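Local coordinates for citrate synthase (Thermotoga maritima, PDB 2P2W), which probably catalyses the condensation of oxaloacetate with acetyl-CoA and water to give citrate and CoA, a step of the tricarboxylic acid cycle, at residues F234-K237 / C238-E241; T255-P258 / R259-F262; G311-R314 / N315-T318; A319-A322 / T323-V327. All coordinates share one frame; numbering follows the deposited sequence.

Contact 1 (F234-K237 / C238-E241)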
# COMPACT_ATOMS: atom_id res chain seq x y z
N PHE A 234 -26.42 -13.33 20.85
CA PHE A 234 -25.43 -12.46 20.22
C PHE A 234 -25.61 -12.41 18.71
O PHE A 234 -25.57 -11.34 18.11
CB PHE A 234 -24.02 -12.94 20.55
CG PHE A 234 -22.94 -12.14 19.89
CD1 PHE A 234 -22.59 -10.88 20.38
CD2 PHE A 234 -22.29 -12.63 18.76
CE1 PHE A 234 -21.60 -10.13 19.76
CE2 PHE A 234 -21.29 -11.88 18.13
CZ PHE A 234 -20.95 -10.63 18.63
N VAL A 235 -25.80 -13.58 18.10
CA VAL A 235 -25.97 -13.66 16.65
C VAL A 235 -27.22 -12.91 16.20
O VAL A 235 -27.17 -12.13 15.25
CB VAL A 235 -26.05 -15.13 16.17
CG1 VAL A 235 -26.39 -15.18 14.69
CG2 VAL A 235 -24.71 -15.82 16.43
N GLN A 236 -28.34 -13.13 16.90
CA GLN A 236 -29.58 -12.45 16.55
C GLN A 236 -29.42 -10.94 16.65
O GLN A 236 -29.94 -10.19 15.81
CB GLN A 236 -30.72 -12.93 17.45
CG GLN A 236 -31.22 -14.32 17.11
CD GLN A 236 -31.58 -14.46 15.64
OE1 GLN A 236 -32.29 -13.62 15.08
NE2 GLN A 236 -31.11 -15.54 15.01
N LYS A 237 -28.70 -10.50 17.68
CA LYS A 237 -28.44 -9.08 17.89
C LYS A 237 -27.64 -8.52 16.72
O LYS A 237 -27.91 -7.42 16.24
CB LYS A 237 -27.65 -8.89 19.19
CG LYS A 237 -27.06 -7.49 19.37
CD LYS A 237 -25.98 -7.48 20.45
CE LYS A 237 -25.91 -6.14 21.16
NZ LYS A 237 -24.57 -5.92 21.79
N CYS A 238 -26.64 -9.28 16.28
CA CYS A 238 -25.80 -8.86 15.16
C CYS A 238 -26.62 -8.70 13.88
O CYS A 238 -26.41 -7.76 13.11
CB CYS A 238 -24.68 -9.87 14.93
SG CYS A 238 -23.29 -9.68 16.07
N LEU A 239 -27.55 -9.62 13.65
CA LEU A 239 -28.39 -9.56 12.46
C LEU A 239 -29.25 -8.30 12.47
O LEU A 239 -29.39 -7.62 11.46
CB LEU A 239 -29.27 -10.81 12.37
CG LEU A 239 -28.50 -12.12 12.23
CD1 LEU A 239 -29.48 -13.29 12.14
CD2 LEU A 239 -27.62 -12.07 10.99
N LYS A 240 -29.83 -7.99 13.63
CA LYS A 240 -30.67 -6.81 13.78
C LYS A 240 -29.89 -5.51 13.58
O LYS A 240 -30.36 -4.59 12.91
CB LYS A 240 -31.32 -6.80 15.17
CG LYS A 240 -31.82 -5.43 15.60
CD LYS A 240 -31.92 -5.32 17.11
CE LYS A 240 -31.45 -3.96 17.60
NZ LYS A 240 -30.89 -4.02 18.98
N GLU A 241 -28.70 -5.45 14.16
CA GLU A 241 -27.86 -4.25 14.05
C GLU A 241 -27.04 -4.23 12.77
O GLU A 241 -26.36 -3.26 12.48
CB GLU A 241 -26.89 -4.18 15.23
CG GLU A 241 -27.55 -4.00 16.58
CD GLU A 241 -26.56 -4.15 17.72
OE1 GLU A 241 -25.44 -4.63 17.47
OE2 GLU A 241 -26.91 -3.79 18.86

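Contact 2 (T255-P258 / R259-F262)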
# COMPACT_ATOMS: atom_id res chain seq x y z
N THR A 255 -18.72 -22.01 1.05
CA THR A 255 -18.91 -23.05 2.05
C THR A 255 -17.77 -23.01 3.07
O THR A 255 -17.15 -21.97 3.29
CB THR A 255 -18.89 -24.40 1.33
OG1 THR A 255 -19.13 -25.45 2.28
CG2 THR A 255 -17.51 -24.62 0.69
N TYR A 256 -17.42 -24.11 3.71
CA TYR A 256 -16.32 -24.11 4.67
C TYR A 256 -14.99 -23.71 4.06
O TYR A 256 -14.69 -24.03 2.91
CB TYR A 256 -16.17 -25.48 5.32
CG TYR A 256 -17.35 -25.93 6.14
CD1 TYR A 256 -17.46 -25.60 7.49
CD2 TYR A 256 -18.37 -26.71 5.57
CE1 TYR A 256 -18.54 -26.02 8.25
CE2 TYR A 256 -19.46 -27.14 6.33
CZ TYR A 256 -19.54 -26.79 7.67
OH TYR A 256 -20.60 -27.22 8.43
N ASP A 257 -14.19 -23.00 4.85
CA ASP A 257 -12.85 -22.57 4.47
C ASP A 257 -11.97 -23.74 4.94
O ASP A 257 -11.90 -24.02 6.13
CB ASP A 257 -12.52 -21.27 5.23
CG ASP A 257 -11.11 -20.76 4.98
OD1 ASP A 257 -10.20 -21.55 4.67
OD2 ASP A 257 -10.92 -19.53 5.13
N PRO A 258 -11.31 -24.45 4.00
CA PRO A 258 -10.46 -25.60 4.35
C PRO A 258 -9.38 -25.30 5.40
O PRO A 258 -9.01 -26.19 6.18
CB PRO A 258 -9.87 -26.02 3.01
CG PRO A 258 -9.81 -24.73 2.25
CD PRO A 258 -11.13 -24.08 2.58
N ARG A 259 -8.88 -24.07 5.41
CA ARG A 259 -7.86 -23.68 6.39
C ARG A 259 -8.51 -23.59 7.77
O ARG A 259 -7.89 -23.95 8.78
CB ARG A 259 -7.26 -22.33 6.00
CG ARG A 259 -6.68 -22.30 4.60
CD ARG A 259 -6.44 -20.86 4.16
NE ARG A 259 -7.66 -20.07 4.24
CZ ARG A 259 -7.72 -18.76 4.04
NH1 ARG A 259 -6.62 -18.09 3.73
NH2 ARG A 259 -8.88 -18.12 4.15
N ALA A 260 -9.75 -23.11 7.83
CA ALA A 260 -10.46 -23.00 9.10
C ALA A 260 -10.74 -24.40 9.64
O ALA A 260 -10.61 -24.66 10.84
CB ALA A 260 -11.77 -22.23 8.92
N VAL A 261 -11.14 -25.30 8.75
CA VAL A 261 -11.43 -26.68 9.13
C VAL A 261 -10.18 -27.34 9.71
O VAL A 261 -10.24 -28.00 10.75
CB VAL A 261 -11.92 -27.50 7.92
CG1 VAL A 261 -12.07 -28.97 8.30
CG2 VAL A 261 -13.25 -26.94 7.41
N PHE A 262 -9.05 -27.15 9.03
CA PHE A 262 -7.79 -27.73 9.48
C PHE A 262 -7.44 -27.20 10.88
O PHE A 262 -7.17 -27.98 11.79
CB PHE A 262 -6.67 -27.39 8.49
CG PHE A 262 -5.37 -28.10 8.76
CD1 PHE A 262 -4.59 -27.76 9.87
CD2 PHE A 262 -4.92 -29.11 7.91
CE1 PHE A 262 -3.39 -28.43 10.13
CE2 PHE A 262 -3.72 -29.78 8.16
CZ PHE A 262 -2.96 -29.44 9.27

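Contact 3 (G311-R314 / N315-T318)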
# COMPACT_ATOMS: atom_id res chain seq x y z
N GLY A 311 0.28 -18.42 23.00
CA GLY A 311 0.96 -17.43 23.86
C GLY A 311 1.40 -16.12 23.13
O GLY A 311 2.18 -15.36 23.69
N PHE A 312 0.92 -15.85 21.92
CA PHE A 312 1.30 -14.63 21.21
C PHE A 312 0.37 -13.46 21.54
O PHE A 312 -0.82 -13.65 21.79
CB PHE A 312 1.29 -14.85 19.70
CG PHE A 312 2.38 -15.76 19.22
CD1 PHE A 312 3.63 -15.26 18.89
CD2 PHE A 312 2.16 -17.13 19.13
CE1 PHE A 312 4.66 -16.10 18.47
CE2 PHE A 312 3.19 -17.99 18.71
CZ PHE A 312 4.44 -17.47 18.38
N PRO A 313 0.91 -12.23 21.56
CA PRO A 313 0.13 -11.02 21.86
C PRO A 313 -0.91 -10.81 20.75
O PRO A 313 -0.60 -11.02 19.57
CB PRO A 313 1.17 -9.90 21.85
CG PRO A 313 2.54 -10.42 21.55
CD PRO A 313 2.33 -11.89 21.34
N ARG A 314 -2.11 -10.40 21.12
CA ARG A 314 -3.18 -10.18 20.15
C ARG A 314 -2.82 -9.17 19.05
O ARG A 314 -3.24 -9.28 17.91
CB ARG A 314 -4.43 -9.73 20.91
CG ARG A 314 -4.95 -10.84 21.82
CD ARG A 314 -6.29 -10.50 22.49
NE ARG A 314 -6.77 -11.67 23.24
CZ ARG A 314 -7.95 -11.57 23.87
NH1 ARG A 314 -8.65 -10.45 23.83
NH2 ARG A 314 -8.43 -12.63 24.54
N ASN A 315 -2.04 -8.13 19.42
CA ASN A 315 -1.71 -7.13 18.41
C ASN A 315 -0.57 -7.57 17.48
O ASN A 315 -0.02 -6.80 16.71
CB ASN A 315 -1.42 -5.78 19.09
CG ASN A 315 -0.10 -5.81 19.81
OD1 ASN A 315 0.35 -6.84 20.31
ND2 ASN A 315 0.52 -4.63 19.89
N MET A 316 -0.21 -8.88 17.60
CA MET A 316 0.75 -9.47 16.67
C MET A 316 0.09 -10.49 15.72
O MET A 316 0.70 -10.99 14.78
CB MET A 316 1.88 -10.14 17.46
CG MET A 316 3.06 -10.56 16.56
SD MET A 316 4.19 -11.70 17.37
CE MET A 316 5.03 -10.52 18.43
N PHE A 317 -1.20 -10.82 16.01
CA PHE A 317 -1.90 -11.83 15.19
C PHE A 317 -1.84 -11.50 13.67
O PHE A 317 -1.55 -12.37 12.86
CB PHE A 317 -3.37 -11.89 15.64
CG PHE A 317 -3.56 -12.60 16.95
CD1 PHE A 317 -2.47 -12.93 17.75
CD2 PHE A 317 -4.85 -12.88 17.39
CE1 PHE A 317 -2.68 -13.54 18.99
CE2 PHE A 317 -5.05 -13.49 18.63
CZ PHE A 317 -3.97 -13.82 19.43
N THR A 318 -2.13 -10.26 13.29
CA THR A 318 -2.09 -9.92 11.87
C THR A 318 -0.66 -10.01 11.34
O THR A 318 -0.44 -10.37 10.18
CB THR A 318 -2.64 -8.49 11.62
OG1 THR A 318 -3.98 -8.39 12.13
CG2 THR A 318 -2.68 -8.20 10.12

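Contact 4 (A319-A322 / T323-V327)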
# COMPACT_ATOMS: atom_id res chain seq x y z
N ALA A 319 0.32 -9.69 12.18
CA ALA A 319 1.72 -9.76 11.77
C ALA A 319 2.14 -11.21 11.58
O ALA A 319 3.01 -11.51 10.77
CB ALA A 319 2.61 -9.07 12.80
N LEU A 320 1.53 -12.12 12.34
CA LEU A 320 1.84 -13.54 12.22
C LEU A 320 1.30 -14.03 10.87
O LEU A 320 1.91 -14.86 10.20
CB LEU A 320 1.20 -14.34 13.36
CG LEU A 320 1.83 -14.12 14.73
CD1 LEU A 320 0.97 -14.78 15.80
CD2 LEU A 320 3.25 -14.67 14.76
N PHE A 321 0.14 -13.50 10.50
CA PHE A 321 -0.50 -13.83 9.23
C PHE A 321 0.47 -13.36 8.14
O PHE A 321 0.79 -14.11 7.20
CB PHE A 321 -1.83 -13.06 9.13
CG PHE A 321 -2.73 -13.51 8.01
CD1 PHE A 321 -2.22 -14.10 6.85
CD2 PHE A 321 -4.11 -13.29 8.09
CE1 PHE A 321 -3.07 -14.46 5.80
CE2 PHE A 321 -4.96 -13.65 7.04
CZ PHE A 321 -4.44 -14.23 5.90
N ALA A 322 0.97 -12.13 8.27
CA ALA A 322 1.89 -11.55 7.30
C ALA A 322 3.21 -12.32 7.18
O ALA A 322 3.77 -12.44 6.09
CB ALA A 322 2.17 -10.09 7.65
N THR A 323 3.70 -12.82 8.30
CA THR A 323 4.95 -13.57 8.34
C THR A 323 4.89 -14.71 7.33
O THR A 323 5.89 -15.09 6.73
CB THR A 323 5.21 -14.12 9.76
OG1 THR A 323 5.42 -13.02 10.65
CG2 THR A 323 6.44 -15.02 9.78
N ALA A 324 3.69 -15.25 7.15
CA ALA A 324 3.49 -16.33 6.20
C ALA A 324 3.08 -15.79 4.83
O ALA A 324 3.69 -16.12 3.81
CB ALA A 324 2.42 -17.29 6.71
N ARG A 325 2.05 -14.94 4.81
CA ARG A 325 1.50 -14.44 3.54
C ARG A 325 2.51 -13.60 2.72
O ARG A 325 2.37 -13.40 1.52
CB ARG A 325 0.27 -13.59 3.85
CG ARG A 325 -0.41 -13.06 2.59
CD ARG A 325 -0.71 -14.18 1.58
NE ARG A 325 -1.61 -15.18 2.17
CZ ARG A 325 -2.92 -14.88 2.21
NH1 ARG A 325 -3.36 -13.73 1.73
NH2 ARG A 325 -3.78 -15.76 2.73
N VAL A 326 3.59 -13.12 3.33
CA VAL A 326 4.59 -12.36 2.58
C VAL A 326 5.13 -13.24 1.44
O VAL A 326 5.51 -12.73 0.39
CB VAL A 326 5.76 -11.88 3.49
CG1 VAL A 326 6.53 -13.06 4.05
CG2 VAL A 326 6.67 -10.94 2.71
N VAL A 327 5.14 -14.56 1.66
CA VAL A 327 5.60 -15.50 0.64
C VAL A 327 4.66 -15.42 -0.56
O VAL A 327 5.10 -15.33 -1.71
CB VAL A 327 5.59 -16.96 1.18
CG1 VAL A 327 6.03 -17.93 0.09
CG2 VAL A 327 6.53 -17.07 2.38

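Contact 1 (F234-K237 / C238-E241)
C238 places its sulfur over one face of the F234 ring, one turn further along helix 231-241. C238 SG lies 3.9 Å from the centroid of the F234 ring and 24° off its normal, which meets the criteria for a Cys sulfur-aromatic contact. The sulfur is displaced toward the rim, where F234 CZ approaches C238 SG to 3.6 Å. With F234 CG anti to the backbone N (chi1 177°), the ring is carried along the helix to this cysteine. Replacing F234 with an alanine would probably leave the sulfur without its aromatic face and open a gap beside M221 and I225.

A looser apolar contact joins V235 CG1 and L239 CD1, 4.4 Å apart. Backbone bonds run from the amides of C238, L239, K240 and E241 to the carbonyls four residues back, all with N-H...O angles of at least 153°.

Charge contributes little directly: K237 CE comes within 3.4 Å of E241 OE2, but K237 NZ stays 4.3 Å from E241 OE2, beyond a salt bridge. K240 NZ makes a long one with E241 OE2, at 4.0 Å.

Among its neighbours, the helix presents F234 to M221, E224 and I225 of helix 214-225, and V235 to L283, Y286 and I287 of helix 275-289; Q236 NE2 is hydrogen-bonded to Y286 OH.

Contact 2 (T255-P258 / R259-F262)
D257 and R259 meet as a side-on, two-pronged salt bridge at the start of helix 258-270. R259 NE gives its hydrogen to D257 OD1 at 3.0 Å, and R259 NH2 gives one to D257 OD2 at 2.7 Å. Both bonds are nearly straight, and the carboxylate and guanidinium planes are only 17° apart, so the two groups are nearly coplanar, each oxygen being met on its syn side.

The torsions account for this fit. A chi1 of 176° swings the D257 carboxylate away from its own amide and brings it to the first turn. The R259 chain is bent at chi3 (-56°), turning the NE edge of the guanidinium back to the aspartate two residues earlier.

D257 is also the N-cap residue: R259 N reaches D257 OD1 at 2.9 Å from the anti side, out of the carboxylate plane. OD1 thus takes two donors from a single residue. The D257 backbone adds a bond from V261 N to D257 O at 3.0 Å and a weak one from A260 N. On the outer flank, the CG2 branch of V261 lies 3.9 Å from Y256 CB.

Chemically, D257 is a second-shell residue. V299 N donates to D257 OD2 as well, while R259 NH1 hydrogen-bonds to a bound citrate anion. The two prongs should restrict rotation of the guanidinium, while the capping bond and V299 N hold the carboxylate that grips it, and so orient the arginine toward this ligand, close to the predicted active-site H250.

Contact 3 (G311-R314 / N315-T318)
The turn leading into helix 317-337 joins P313 to M316 and R314 to F317, soon after G311 closes the preceding helix 299-309 with a Schellman motif. Two successive three-residue steps define it: M316 N donates to P313 O at 2.9 Å, and F317 N to R314 O at 3.2 Å. Both amides sit above the carbonyl planes, the second 67° out of its plane, as is usual for bonds between residues three apart in a tight turn.

The F317 ring folds back against R314. R314 CA stands 3.6 Å from the centroid of the F317 ring and 14° off its normal, a CH-pi contact over the middle of the face. The ring rim meets a carbonyl instead, F317 CE1 lying 3.4 Å from F312 O, near the ring plane.

M316 turns toward P313 and F312. Its chain leaves opposite its own amide nitrogen (chi1 -169°) and bends at chi3, so that the methyl CE comes 4.0 Å from P313 CG, while M316 SD is 3.9 Å from F312 CD1 in an oblique Met-aromatic contact.

The R314 side chain is extended and lies alongside F317, its guanidinium engaged by salt bridges to E223 and E308. The F317 ring thus serves the turn in two ways, its face taking a backbone C-H and its weakly positive rim a carbonyl oxygen, while the arginine charge is probably balanced by the two glutamates.

Contact 4 (A319-A322 / T323-V327)
F321 and R325 lie side by side one turn apart on helix 317-337, a buried helix near the centre of the all-alpha citrate synthase fold. The two side chains point the same way, but their flat groups are turned 88° apart, a T-shaped arrangement. The rim of the phenylalanine stands on the face of the guanidinium: F321 CE1 is 3.4 Å from R325 NH2 and 3.6 Å from R325 CZ. Because NH2 lies near the ring plane, the arginine meets C-H groups and not the pi face, so the geometry does not describe a cation-pi contact.

R325 starts out fully staggered away from its amide (chi1 -178°) and then bends at chi2 and chi3, which brings the guanidinium alongside the rim of F321. From there R325 NE donates to the carbonyl of L173 and R325 NH2 to a bound citrate anion. A leucine in place of R325 would probably leave the L173 carbonyl without the R325 NE donor, the anion without one of its two arginine donors, and the F321 rim without its flat partner.

In the backbone beneath, F321 O accepts two hydrogen bonds, from R325 N at 2.8 Å in the carbonyl plane and from A324 N at 3.1 Å from well above it. T323, on another side of the helix, packs against P123, L126 and F170. Its buried hydroxyl is satisfied by the preceding turn: T323 OG1 donates to A319 O at 2.8 Å, and T323 N reaches A319 O at 2.9 Å from the opposite face of the carbonyl plane.

Contacts 2 and 4 converge on the bound citrate anion, which is probably from the crystallisation liquor: R259 and R325 each have a side chain about 3 Å from it, and R259 NH1 lies 3.8 Å from R325 NH2, two like charges gathered round one anion. The predicted active-site residues sit beside them, D300 about 4 Å from the F321 side chain and H250 about 4 Å from that of R259. Contact 3 leads directly into contact 4 on helix 317-337, and F312 CG packs 3.8 Å from L320 CD1. Contact 1 stands apart, its nearest atoms about 13 Å from contact 3, about 14 Å from contact 2 and about 20 Å from contact 4.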